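Local structure of chorismate synthase (1Q1L) at residues R45-G50 with S360-A365; S165-I170 with V354-A359. The protein catalyses the last step of chorismate biosynthesis, eliminating phosphate from 5-enolpyruvylshikimate-3-phosphate to give chorismate with the help of reduced FMN. One frame throughout, in Å; residues are numbered along the deposited sequence.

Overall arrangement
Both contacts use the start of helix 356-379 and are buried, with centres about 9 Å apart. In contact 1 the helix meets the end of helix 37-48 through a salt bridge and valine packing; in contact 2 its first turn and the residues just before it rest on strand 162-170 through apolar side chains. A probable hydrogen bond joins the two, E364 OE2 to S165 OG at 2.5 Å, and a second runs from A358 N to G50 O at 3.2 Å. Predicted cofactor sites are near: the side chain of R47, a predicted NADP(+) ligand, is about 8 Å from that of Q264, and the side chain of V354 about 8 Å from that of I326, both predicted FMN residues.

Contact 1: R45-G50 with S360-A365; sequences RRRQRG and SVVGEA
Helix 37-48 is fastened to helix 356-379 by an end-on, two-pronged salt bridge from R46 to E364, with V361 packed against one face of the R46 guanidinium. R46 NH1 meets E364 OE1 at 2.7 Å and R46 NH2 meets E364 OE2 at 2.8 Å, each on the syn side of its oxygen, NH1 30° out of the carboxylate plane. The guanidinium and carboxylate planes are 24° apart, and both oxygens lie close to the guanidinium plane. The R46 chain, extended to CD, bends at chi3 (62°), turning NE aside. V361, short and branched, lies where the two segments come closest, the R47 and V361 CA atoms 5.6 Å apart: its CG2 lies 3.9 Å from R46 O, its CG1 4.0 Å from R46 NH1, both methyls over that face. R47 lends its aliphatic part, CD resting 4.0 Å from V362 CG2, while the end of its side chain leads away; R47 is a predicted NADP(+)-binding residue.

Buried charge is shared out: S165 of strand 162-170 hydrogen-bonds E364 OE2 and K153 pairs with OE1, while E43 and E198 pair with R46. R47 and V362 both touch V146 of helix 142-157; R46 and E364 both touch H194 of helix 187-197.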
loop_
_atom_site.group_PDB
_atom_site.type_symbol
_atom_site.label_atom_id
_atom_site.label_comp_id
_atom_site.label_asym_id
_atom_site.label_seq_id
_atom_site.Cartn_x
_atom_site.Cartn_y
_atom_site.Cartn_z
ATOM N N ARG A 45 21.156 12.347 19.444
ATOM C CA ARG A 45 22.450 12.909 19.826
ATOM C C ARG A 45 23.606 12.296 19.030
ATOM O O ARG A 45 24.556 12.990 18.675
ATOM C CB ARG A 45 22.692 12.723 21.330
ATOM C CG ARG A 45 21.833 13.628 22.205
ATOM C CD ARG A 45 22.408 13.761 23.613
ATOM N NE ARG A 45 22.425 12.492 24.336
ATOM C CZ ARG A 45 21.367 11.951 24.937
ATOM N NH1 ARG A 45 20.193 12.569 24.915
ATOM N NH2 ARG A 45 21.486 10.785 25.555
ATOM N N ARG A 46 23.524 10.999 18.747
ATOM C CA ARG A 46 24.567 10.333 17.982
ATOM C C ARG A 46 24.619 10.883 16.560
ATOM O O ARG A 46 25.700 11.066 16.003
ATOM C CB ARG A 46 24.326 8.823 17.945
ATOM C CG ARG A 46 24.422 8.137 19.304
ATOM C CD ARG A 46 24.127 6.649 19.184
ATOM N NE ARG A 46 25.096 5.966 18.325
ATOM C CZ ARG A 46 24.768 5.125 17.349
ATOM N NH1 ARG A 46 23.489 4.859 17.099
ATOM N NH2 ARG A 46 25.716 4.541 16.626
ATOM N N ARG A 47 23.455 11.156 15.973
ATOM C CA ARG A 47 23.413 11.694 14.616
ATOM C C ARG A 47 24.010 13.103 14.581
ATOM O O ARG A 47 24.758 13.447 13.664
ATOM C CB ARG A 47 21.978 11.753 14.084
ATOM C CG ARG A 47 21.897 12.090 12.592
ATOM C CD ARG A 47 20.482 12.459 12.160
ATOM N NE ARG A 47 20.112 13.778 12.655
ATOM C CZ ARG A 47 20.205 14.902 11.952
ATOM N NH1 ARG A 47 20.645 14.883 10.702
ATOM N NH2 ARG A 47 19.878 16.055 12.513
ATOM N N GLN A 48 23.671 13.917 15.576
ATOM C CA GLN A 48 24.186 15.283 15.639
ATOM C C GLN A 48 25.708 15.327 15.673
ATOM O O GLN A 48 26.322 16.119 14.963
ATOM C CB GLN A 48 23.641 16.013 16.865
ATOM C CG GLN A 48 22.183 16.397 16.767
ATOM C CD GLN A 48 21.744 17.293 17.909
ATOM O OE1 GLN A 48 21.788 16.901 19.078
ATOM N NE2 GLN A 48 21.324 18.507 17.577
ATOM N N ARG A 49 26.312 14.479 16.500
ATOM C CA ARG A 49 27.766 14.433 16.624
ATOM C C ARG A 49 28.414 13.790 15.400
ATOM O O ARG A 49 29.626 13.574 15.375
ATOM C CB ARG A 49 28.168 13.654 17.882
ATOM C CG ARG A 49 27.562 14.194 19.171
ATOM C CD ARG A 49 28.283 13.662 20.409
ATOM N NE ARG A 49 27.427 12.839 21.263
ATOM C CZ ARG A 49 27.044 11.597 20.973
ATOM N NH1 ARG A 49 27.441 11.024 19.843
ATOM N NH2 ARG A 49 26.267 10.926 21.814
ATOM N N GLY A 50 27.604 13.496 14.388
ATOM C CA GLY A 50 28.116 12.866 13.185
ATOM C C GLY A 50 28.563 13.819 12.093
ATOM O O GLY A 50 29.150 13.390 11.098
ATOM N N SER A 360 26.082 7.015 8.881
ATOM C CA SER A 360 26.093 5.682 9.461
ATOM C C SER A 360 25.033 5.537 10.552
ATOM O O SER A 360 24.431 4.477 10.693
ATOM C CB SER A 360 27.478 5.352 10.029
ATOM O OG SER A 360 27.787 6.172 11.141
ATOM N N VAL A 361 24.798 6.593 11.321
ATOM C CA VAL A 361 23.794 6.520 12.380
ATOM C C VAL A 361 22.387 6.444 11.777
ATOM O O VAL A 361 21.502 5.787 12.325
ATOM C CB VAL A 361 23.879 7.736 13.331
ATOM C CG1 VAL A 361 22.718 7.697 14.326
ATOM C CG2 VAL A 361 25.217 7.721 14.075
ATOM N N VAL A 362 22.183 7.127 10.655
ATOM C CA VAL A 362 20.893 7.100 9.976
ATOM C C VAL A 362 20.749 5.708 9.358
ATOM O O VAL A 362 19.647 5.158 9.261
ATOM C CB VAL A 362 20.829 8.169 8.863
ATOM C CG1 VAL A 362 19.506 8.066 8.106
ATOM C CG2 VAL A 362 20.988 9.564 9.475
ATOM N N GLY A 363 21.881 5.132 8.954
ATOM C CA GLY A 363 21.853 3.805 8.361
ATOM C C GLY A 363 21.343 2.783 9.358
ATOM O O GLY A 363 20.620 1.852 8.993
ATOM N N GLU A 364 21.722 2.952 10.621
ATOM C CA GLU A 364 21.294 2.045 11.673
ATOM C C GLU A 364 19.783 2.175 11.841
ATOM O O GLU A 364 19.075 1.188 12.002
ATOM C CB GLU A 364 21.972 2.399 12.995
ATOM C CG GLU A 364 23.468 2.174 13.048
ATOM C CD GLU A 364 24.070 2.682 14.352
ATOM O OE1 GLU A 364 23.303 2.861 15.328
ATOM O OE2 GLU A 364 25.304 2.892 14.398
ATOM N N ALA A 365 19.304 3.412 11.811
ATOM C CA ALA A 365 17.877 3.687 11.951
ATOM C C ALA A 365 17.070 3.019 10.836
ATOM O O ALA A 365 16.038 2.407 11.094
ATOM C CB ALA A 365 17.645 5.191 11.936
#

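Contact 2: S165-I170 with V354-A359; sequences SFVVSI and VAVPAA
I170, at the end of strand 162-170, reaches V356 at the start of helix 356-379 and V354 just before it, and its side chain can be followed outward. CB points toward the helix segment and splits into two branches. The CG2 methyl meets V354 CG1 at 4.0 Å. The other branch, with CG1 anti to the carbonyl carbon (chi1 -65°), passes 3.7 Å from V356 CG1; the chain then runs on extended, and the terminal CD1 still lies 3.9 Å from that same methyl. V167 approaches V356 tip to tip, its CG1 being 3.9 Å and its CG2 4.0 Å from V356 CG1, and CG2 also touches P357 CA at 4.1 Å. V356 CG1 is therefore the shared point of contact, met by two atoms of each strand residue. Chi1 of 76° puts this methyl between the backbone N and the carbonyl carbon.

Branched aliphatic residues suit this buried meeting, which is made by apolar contact with no hydrogen bond across it. P357 suits a first helical turn, where a backbone N-H has no earlier turn to bond to. V168 and S169 form a classic beta bulge opposite V230 of strand 229-236, and both turn away from the helix, between V167 and I170, which face it. Helix 356-379 also reaches across the same sheet, A359 touching M323 of strand 317-323.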
loop_
_atom_site.group_PDB
_atom_site.type_symbol
_atom_site.label_atom_id
_atom_site.label_comp_id
_atom_site.label_asym_id
_atom_site.label_seq_id
_atom_site.Cartn_x
_atom_site.Cartn_y
_atom_site.Cartn_z
ATOM N N SER A 165 26.924 0.001 13.748
ATOM C CA SER A 165 27.636 0.361 12.533
ATOM C C SER A 165 28.974 1.024 12.846
ATOM O O SER A 165 29.334 1.229 14.004
ATOM C CB SER A 165 26.792 1.323 11.696
ATOM O OG SER A 165 26.636 2.564 12.364
ATOM N N PHE A 166 29.703 1.360 11.792
ATOM C CA PHE A 166 30.998 2.015 11.935
ATOM C C PHE A 166 31.503 2.416 10.565
ATOM O O PHE A 166 31.193 1.764 9.569
ATOM C CB PHE A 166 31.998 1.082 12.635
ATOM C CG PHE A 166 32.027 -0.307 12.075
ATOM C CD1 PHE A 166 32.714 -0.586 10.900
ATOM C CD2 PHE A 166 31.332 -1.332 12.705
ATOM C CE1 PHE A 166 32.703 -1.871 10.359
ATOM C CE2 PHE A 166 31.312 -2.617 12.171
ATOM C CZ PHE A 166 31.998 -2.885 11.000
ATOM N N VAL A 167 32.275 3.496 10.516
ATOM C CA VAL A 167 32.823 3.992 9.260
ATOM C C VAL A 167 34.043 3.170 8.851
ATOM O O VAL A 167 34.861 2.806 9.693
ATOM C CB VAL A 167 33.225 5.476 9.398
ATOM C CG1 VAL A 167 33.823 5.982 8.096
ATOM C CG2 VAL A 167 32.009 6.303 9.784
ATOM N N VAL A 168 34.163 2.877 7.559
ATOM C CA VAL A 168 35.291 2.094 7.070
ATOM C C VAL A 168 36.190 2.884 6.120
ATOM O O VAL A 168 37.285 2.434 5.772
ATOM C CB VAL A 168 34.816 0.813 6.359
ATOM C CG1 VAL A 168 34.017 -0.045 7.324
ATOM C CG2 VAL A 168 33.985 1.167 5.147
ATOM N N SER A 169 35.727 4.058 5.704
ATOM C CA SER A 169 36.507 4.901 4.806
ATOM C C SER A 169 35.929 6.304 4.702
ATOM O O SER A 169 34.712 6.490 4.709
ATOM C CB SER A 169 36.573 4.277 3.408
ATOM O OG SER A 169 35.306 4.305 2.772
ATOM N N ILE A 170 36.820 7.288 4.632
ATOM C CA ILE A 170 36.451 8.695 4.489
ATOM C C ILE A 170 37.396 9.221 3.429
ATOM O O ILE A 170 38.612 9.234 3.630
ATOM C CB ILE A 170 36.681 9.501 5.783
ATOM C CG1 ILE A 170 35.754 9.005 6.888
ATOM C CG2 ILE A 170 36.426 10.982 5.524
ATOM C CD1 ILE A 170 35.898 9.775 8.188
ATOM N N VAL A 354 32.486 16.713 7.849
ATOM C CA VAL A 354 32.328 15.387 7.247
ATOM C C VAL A 354 31.009 14.792 7.729
ATOM O O VAL A 354 30.719 14.803 8.926
ATOM C CB VAL A 354 33.480 14.448 7.649
ATOM C CG1 VAL A 354 33.368 13.134 6.892
ATOM C CG2 VAL A 354 34.812 15.115 7.362
ATOM N N ALA A 355 30.216 14.262 6.804
ATOM C CA ALA A 355 28.913 13.715 7.163
ATOM C C ALA A 355 28.779 12.197 7.222
ATOM O O ALA A 355 27.745 11.692 7.661
ATOM C CB ALA A 355 27.847 14.283 6.227
ATOM N N VAL A 356 29.804 11.461 6.802
ATOM C CA VAL A 356 29.702 10.006 6.821
ATOM C C VAL A 356 29.373 9.425 8.203
ATOM O O VAL A 356 28.649 8.434 8.298
ATOM C CB VAL A 356 30.986 9.323 6.261
ATOM C CG1 VAL A 356 32.112 9.382 7.271
ATOM C CG2 VAL A 356 30.679 7.879 5.887
ATOM N N PRO A 357 29.889 10.034 9.290
ATOM C CA PRO A 357 29.584 9.495 10.620
ATOM C C PRO A 357 28.092 9.578 10.917
ATOM O O PRO A 357 27.495 8.631 11.423
ATOM C CB PRO A 357 30.402 10.387 11.552
ATOM C CG PRO A 357 31.554 10.810 10.695
ATOM C CD PRO A 357 30.863 11.136 9.398
ATOM N N ALA A 358 27.496 10.723 10.612
ATOM C CA ALA A 358 26.070 10.906 10.835
ATOM C C ALA A 358 25.310 9.923 9.950
ATOM O O ALA A 358 24.370 9.271 10.401
ATOM C CB ALA A 358 25.662 12.335 10.499
ATOM N N ALA A 359 25.732 9.812 8.696
ATOM C CA ALA A 359 25.081 8.908 7.757
ATOM C C ALA A 359 24.974 7.514 8.342
ATOM O O ALA A 359 23.905 6.904 8.320
ATOM C CB ALA A 359 25.846 8.865 6.439
#